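Local coordinates for Lmo0131 protein (Listeria monocytogenes, PDB 4Q6J) that belongs to the EAL-domain family, adopts a TIM-barrel fold and may hydrolyse cyclic diguanylate as a phosphodiesterase, at the interface of chains A and B and the interface of chains A and C. Sequence-based numbering; all coordinates share one arbitrary frame. Chains: chain A/B/C, Lmo0131 protein.

Contacts 1 and 2 are twin patches of one two-fold symmetric interface between chains A and B, with centres about 31 Å apart. In each, the start of helix 8-16 of one chain meets residues 179 and 215 of the other, so chains A and B each contribute both kinds of half. Contact 3 joins chain A to chain C, about 13 Å from contact 2 and 38 Å from contact 1. It uses the 3-10 helix 179-182, which also supplies A:Met179 to the neighbouring contact 2. Chain A thus bridges B and C in the deposited four-copy assembly; the structure alone does not show whether it forms in the cell.

Contact 1: the interface of chains A and B. Residues chain A 8, 12, 62; chain B 179, 215.
The carboxylate of B:Glu215 turns one face to A:Ser8, whose CB lies over it, 3.6 Å from CD. The backbone N of A:Ser8 sits on that same side, nearer the oxygens. The second flat group, the indole of A:Trp12, is met by the selenomethionine B:Met179 from off the ring plane, with CE 3.8 Å from NE1. This is a patch of a two-fold interface between EAL-domain barrels where a 3-10 turn and a loop of chain B meet a helix start of chain A: residues 179 and 215 follow barrel strands 174-177 and 208-211, and they face the opening turn of helix 8-16.

A:Ser8 is the first residue of that helix, and its N-H points at the partner's carboxylate. The N to OE2 hydrogen bond is 3.1 Å long and fairly straight, 163° at the hydrogen. It reaches OE2 on the syn side, 34° out of the carboxylate plane. From the same N to OE1 the geometry supports only a weak bond. In B:Glu215 the bend at chi2 brings the carboxylate to A:Ser8, and chi3 (-32°) sets its face towards it.

B:Met179 is bent at chi2 and chi3, which brings its methyl to A:Ser8 and A:Trp12. CE packs tightly on A:Ser8 CB, at 3.2 Å; its still shorter approach to OG is doubtful. Behind the methyl, SE meets the CD2 branch of A:Leu62 at 3.9 Å, the two side chains passing at a slant.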
loop_
_atom_site.group_PDB
_atom_site.type_symbol
_atom_site.label_atom_id
_atom_site.label_comp_id
_atom_site.label_asym_id
_atom_site.label_seq_id
_atom_site.Cartn_x
_atom_site.Cartn_y
_atom_site.Cartn_z
ATOM N N SER A 8 -6.471 24.889 -9.724
ATOM C CA SER A 8 -7.367 23.895 -9.150
ATOM C C SER A 8 -8.801 24.406 -9.210
ATOM O O SER A 8 -9.758 23.647 -9.346
ATOM C CB SER A 8 -6.995 23.591 -7.705
ATOM O OG SER A 8 -5.873 22.750 -7.643
ATOM N N TRP A 12 -11.853 22.209 -10.540
ATOM C CA TRP A 12 -13.054 22.178 -9.733
ATOM C C TRP A 12 -14.286 22.560 -10.476
ATOM O O TRP A 12 -15.301 21.878 -10.400
ATOM C CB TRP A 12 -12.887 23.160 -8.588
ATOM C CG TRP A 12 -12.139 22.556 -7.539
ATOM C CD1 TRP A 12 -11.158 21.633 -7.667
ATOM C CD2 TRP A 12 -12.323 22.757 -6.144
ATOM N NE1 TRP A 12 -10.692 21.257 -6.444
ATOM C CE2 TRP A 12 -11.395 21.933 -5.485
ATOM C CE3 TRP A 12 -13.179 23.557 -5.386
ATOM C CZ2 TRP A 12 -11.309 21.883 -4.095
ATOM C CZ3 TRP A 12 -13.090 23.510 -4.009
ATOM C CH2 TRP A 12 -12.158 22.686 -3.380
ATOM N N LEU A 62 -11.696 14.784 -3.671
ATOM C CA LEU A 62 -12.003 15.886 -2.774
ATOM C C LEU A 62 -13.480 16.220 -2.854
ATOM O O LEU A 62 -14.162 16.246 -1.842
ATOM C CB LEU A 62 -11.151 17.105 -3.137
ATOM C CG LEU A 62 -11.343 18.506 -2.551
ATOM C CD1 LEU A 62 -11.559 18.512 -1.044
ATOM C CD2 LEU A 62 -10.105 19.320 -2.892
HETATM N N MSE B 179 -2.937 20.543 -1.205
HETATM C CA MSE B 179 -4.029 21.419 -1.531
HETATM C C MSE B 179 -5.311 21.080 -0.795
HETATM O O MSE B 179 -6.036 21.990 -0.432
HETATM C CB MSE B 179 -4.199 21.484 -3.042
HETATM C CG MSE B 179 -5.229 20.526 -3.590
HETATM SE SE MSE B 179 -6.945 21.469 -3.740
HETATM C CE MSE B 179 -6.975 21.091 -5.670
ATOM N N GLU B 215 -5.088 29.128 -3.547
ATOM C CA GLU B 215 -5.713 29.551 -4.783
ATOM C C GLU B 215 -6.367 30.937 -4.714
ATOM O O GLU B 215 -6.470 31.620 -5.732
ATOM C CB GLU B 215 -6.712 28.487 -5.229
ATOM C CG GLU B 215 -6.052 27.147 -5.518
ATOM C CD GLU B 215 -5.856 26.881 -6.996
ATOM O OE1 GLU B 215 -6.693 27.346 -7.795
ATOM O OE2 GLU B 215 -4.881 26.200 -7.362
#

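Contact 2: the interface of chains A and B. Residues chain A 179, 215; chain B 8-9, 12, 59.
The selenomethionine A:Met179 pushes its methyl CE between B:Ser8, B:Trp12 and B:Asp59, forming the apolar centre of this twin patch of the EAL-domain pair. SE lies 3.9 Å from CZ2 of the indole and CE 3.6 Å from NE1. Both are off the same face, beyond the NE1/CZ2 edge, with their bond nearly parallel to the ring, while the side chains as wholes cross at a slant. CE also packs tightly on B:Ser8 CB, 3.2 Å away. CG stands between the backbone N and the carbonyl carbon (chi1 63°), and further bends at chi2 and chi3 fold the chain towards the indole. At the margin, the chain runs roughly perpendicular to B:Asp59, whose carboxylate OD2 abuts the methyl.

The polar rim is the carboxylate of loop residue A:Glu215, set against the first turn of helix 8-16 of chain B. OE2 accepts from B:Ser8 N at 3.0 Å, the donor standing above the carboxylate plane. The approach of B:Ser8 OG to OE2 is too short to trust. OE1 accepts from B:Thr9 N at 3.0 Å, nearly straight (167° at the hydrogen), and this donor too lies well above the plane. From the same face, the B:Thr9 hydroxyl OG1 reaches OE1 on its anti side, at 2.8 Å.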
loop_
_atom_site.group_PDB
_atom_site.type_symbol
_atom_site.label_atom_id
_atom_site.label_comp_id
_atom_site.label_asym_id
_atom_site.label_seq_id
_atom_site.Cartn_x
_atom_site.Cartn_y
_atom_site.Cartn_z
HETATM N N MSE A 179 2.255 -1.269 -20.923
HETATM C CA MSE A 179 3.293 -0.978 -21.883
HETATM C C MSE A 179 4.627 -1.636 -21.504
HETATM O O MSE A 179 5.356 -2.077 -22.386
HETATM C CB MSE A 179 3.437 0.528 -21.991
HETATM C CG MSE A 179 3.863 1.112 -20.704
HETATM SE SE MSE A 179 5.794 1.272 -20.637
HETATM C CE MSE A 179 5.778 2.962 -21.461
ATOM N N GLU A 215 4.150 -0.006 -29.579
ATOM C CA GLU A 215 4.804 1.201 -30.074
ATOM C C GLU A 215 5.464 1.027 -31.447
ATOM O O GLU A 215 5.721 2.006 -32.136
ATOM C CB GLU A 215 5.844 1.679 -29.053
ATOM C CG GLU A 215 5.241 2.102 -27.716
ATOM C CD GLU A 215 4.818 3.548 -27.704
ATOM O OE1 GLU A 215 5.516 4.342 -28.351
ATOM O OE2 GLU A 215 3.820 3.897 -27.040
ATOM N N SER B 8 4.856 6.369 -25.761
ATOM C CA SER B 8 5.856 6.054 -24.761
ATOM C C SER B 8 7.280 6.198 -25.318
ATOM O O SER B 8 8.184 6.617 -24.612
ATOM C CB SER B 8 5.669 4.632 -24.241
ATOM O OG SER B 8 4.523 4.030 -24.792
ATOM N N THR B 9 7.487 5.800 -26.571
ATOM C CA THR B 9 8.797 5.942 -27.200
ATOM C C THR B 9 9.437 7.325 -27.068
ATOM O O THR B 9 10.569 7.445 -26.637
ATOM C CB THR B 9 8.677 5.645 -28.678
ATOM O OG1 THR B 9 8.312 4.263 -28.871
ATOM C CG2 THR B 9 9.978 5.949 -29.363
ATOM N N TRP B 12 10.612 7.796 -23.476
ATOM C CA TRP B 12 11.774 7.000 -23.130
ATOM C C TRP B 12 13.015 7.591 -23.782
ATOM O O TRP B 12 14.070 7.579 -23.197
ATOM C CB TRP B 12 11.551 5.521 -23.511
ATOM C CG TRP B 12 10.679 4.799 -22.534
ATOM C CD1 TRP B 12 9.639 5.314 -21.858
ATOM C CD2 TRP B 12 10.788 3.428 -22.113
ATOM N NE1 TRP B 12 9.088 4.377 -21.038
ATOM C CE2 TRP B 12 9.777 3.206 -21.172
ATOM C CE3 TRP B 12 11.649 2.375 -22.434
ATOM C CZ2 TRP B 12 9.586 1.976 -20.560
ATOM C CZ3 TRP B 12 11.454 1.159 -21.823
ATOM C CH2 TRP B 12 10.439 0.971 -20.889
ATOM N N ASP B 59 8.046 5.357 -16.433
ATOM C CA ASP B 59 9.126 5.116 -17.353
ATOM C C ASP B 59 10.506 5.211 -16.682
ATOM O O ASP B 59 11.373 4.409 -16.959
ATOM C CB ASP B 59 8.975 6.053 -18.534
ATOM C CG ASP B 59 7.568 6.056 -19.078
ATOM O OD1 ASP B 59 6.773 6.936 -18.703
ATOM O OD2 ASP B 59 7.270 5.163 -19.872
#

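Contact 3: the interface of chains A and C. Residues chain A 180-181, 183-184, 188, 191, 194; chain C 168.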
loop_
_atom_site.group_PDB
_atom_site.type_symbol
_atom_site.label_atom_id
_atom_site.label_comp_id
_atom_site.label_asym_id
_atom_site.label_seq_id
_atom_site.Cartn_x
_atom_site.Cartn_y
_atom_site.Cartn_z
ATOM N N SER A 180 4.942 -1.723 -20.208
ATOM C CA SER A 180 6.243 -2.258 -19.776
ATOM C C SER A 180 6.323 -3.780 -19.799
ATOM O O SER A 180 7.396 -4.348 -19.763
ATOM C CB SER A 180 6.577 -1.785 -18.384
ATOM O OG SER A 180 5.433 -1.929 -17.581
ATOM N N PHE A 181 5.188 -4.440 -19.856
ATOM C CA PHE A 181 5.200 -5.877 -19.965
ATOM C C PHE A 181 5.785 -6.290 -21.296
ATOM O O PHE A 181 6.251 -7.417 -21.452
ATOM C CB PHE A 181 3.783 -6.392 -19.887
ATOM C CG PHE A 181 3.676 -7.757 -19.307
ATOM C CD1 PHE A 181 3.943 -7.976 -17.962
ATOM C CD2 PHE A 181 3.306 -8.815 -20.089
ATOM C CE1 PHE A 181 3.847 -9.220 -17.429
ATOM C CE2 PHE A 181 3.194 -10.086 -19.534
ATOM C CZ PHE A 181 3.469 -10.279 -18.206
ATOM N N ALA A 183 7.913 -4.115 -23.054
ATOM C CA ALA A 183 9.034 -3.222 -23.290
ATOM C C ALA A 183 10.381 -3.962 -23.311
ATOM O O ALA A 183 10.543 -4.993 -22.657
ATOM C CB ALA A 183 9.048 -2.139 -22.233
ATOM N N LEU A 184 11.337 -3.436 -24.073
ATOM C CA LEU A 184 12.716 -3.956 -24.081
ATOM C C LEU A 184 12.925 -5.456 -24.471
ATOM O O LEU A 184 13.936 -6.067 -24.104
ATOM C CB LEU A 184 13.393 -3.634 -22.745
ATOM C CG LEU A 184 13.187 -2.199 -22.218
ATOM C CD1 LEU A 184 13.646 -2.084 -20.779
ATOM C CD2 LEU A 184 13.849 -1.123 -23.098
ATOM N N ASP A 188 15.488 -9.237 -23.741
ATOM C CA ASP A 188 14.855 -9.815 -22.579
ATOM C C ASP A 188 14.277 -11.191 -22.879
ATOM O O ASP A 188 13.086 -11.352 -23.108
ATOM C CB ASP A 188 13.767 -8.875 -22.097
ATOM C CG ASP A 188 13.502 -9.014 -20.621
ATOM O OD1 ASP A 188 13.578 -10.145 -20.114
ATOM O OD2 ASP A 188 13.224 -7.984 -19.968
ATOM N N GLN A 191 11.607 -12.136 -20.261
ATOM C CA GLN A 191 10.268 -11.589 -20.436
ATOM C C GLN A 191 9.538 -12.258 -21.583
ATOM O O GLN A 191 8.336 -12.436 -21.534
ATOM C CB GLN A 191 10.280 -10.072 -20.609
ATOM C CG GLN A 191 8.872 -9.406 -20.588
ATOM C CD GLN A 191 8.074 -9.641 -19.299
ATOM O OE1 GLN A 191 8.598 -10.132 -18.283
ATOM N NE2 GLN A 191 6.792 -9.277 -19.340
ATOM N N ILE A 194 8.108 -15.299 -20.216
ATOM C CA ILE A 194 6.991 -14.907 -19.369
ATOM C C ILE A 194 5.739 -14.527 -20.152
ATOM O O ILE A 194 4.635 -14.954 -19.838
ATOM C CB ILE A 194 7.401 -13.760 -18.455
ATOM C CG1 ILE A 194 8.384 -14.301 -17.401
ATOM C CG2 ILE A 194 6.179 -13.118 -17.812
ATOM C CD1 ILE A 194 9.090 -13.285 -16.557
ATOM N N ARG C 168 11.029 -11.425 -13.607
ATOM C CA ARG C 168 11.646 -10.907 -14.810
ATOM C C ARG C 168 13.021 -10.303 -14.552
ATOM O O ARG C 168 13.969 -10.616 -15.253
ATOM C CB ARG C 168 10.740 -9.841 -15.413
ATOM C CG ARG C 168 11.396 -9.038 -16.485
ATOM C CD ARG C 168 10.541 -7.875 -16.929
ATOM N NE ARG C 168 11.032 -7.351 -18.200
ATOM C CZ ARG C 168 10.369 -6.513 -18.986
ATOM N NH1 ARG C 168 9.167 -6.075 -18.659
ATOM N NH2 ARG C 168 10.923 -6.129 -20.104
HETATM O O HOH W 1 15.120 -9.596 -17.718
#
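C:Arg168 inserts into a polar socket around A:Asp188 and A:Gln191, in a two-fold interface that ties chains A and C together in the deposited assembly; the structure alone does not show whether this pairing of EAL-domain proteins is physiological. With CG anti to the backbone N (chi1 168°) and the chain straight on to NE, the guanidinium arrives edge-first. NE and NH2 grip one carboxylate oxygen, A:Asp188 OD2, side-on in a salt bridge, with NE 2.9 Å from it. OD2 lies in the guanidinium plane, but both donors stand above one face of the carboxylate, the planes 53° apart. Along the remaining edge, NH1 reaches A:Ser180 O at 2.7 Å and NH2 reaches A:Ala183 O at 2.8 Å.

A:Gln191 CG lies over the guanidinium centre, 3.6 Å from C:Arg168 CZ; its stacked amide, 15° from parallel, is shifted, with CD near NH1 and OE1 towards C:Arg168 CD. NE2 pins the amide by donating to A:Phe181 O, 2.9 Å away on an in-plane lone pair, and sits over the A:Phe181 ring.

A:Asp188 OD1 accepts from A:Gln191 N at 2.8 Å and shares a water with C:Arg168 O. It thereby caps helix 189-204, and the two carbonyls belong to 3-10 helix 179-182 and the loop after it.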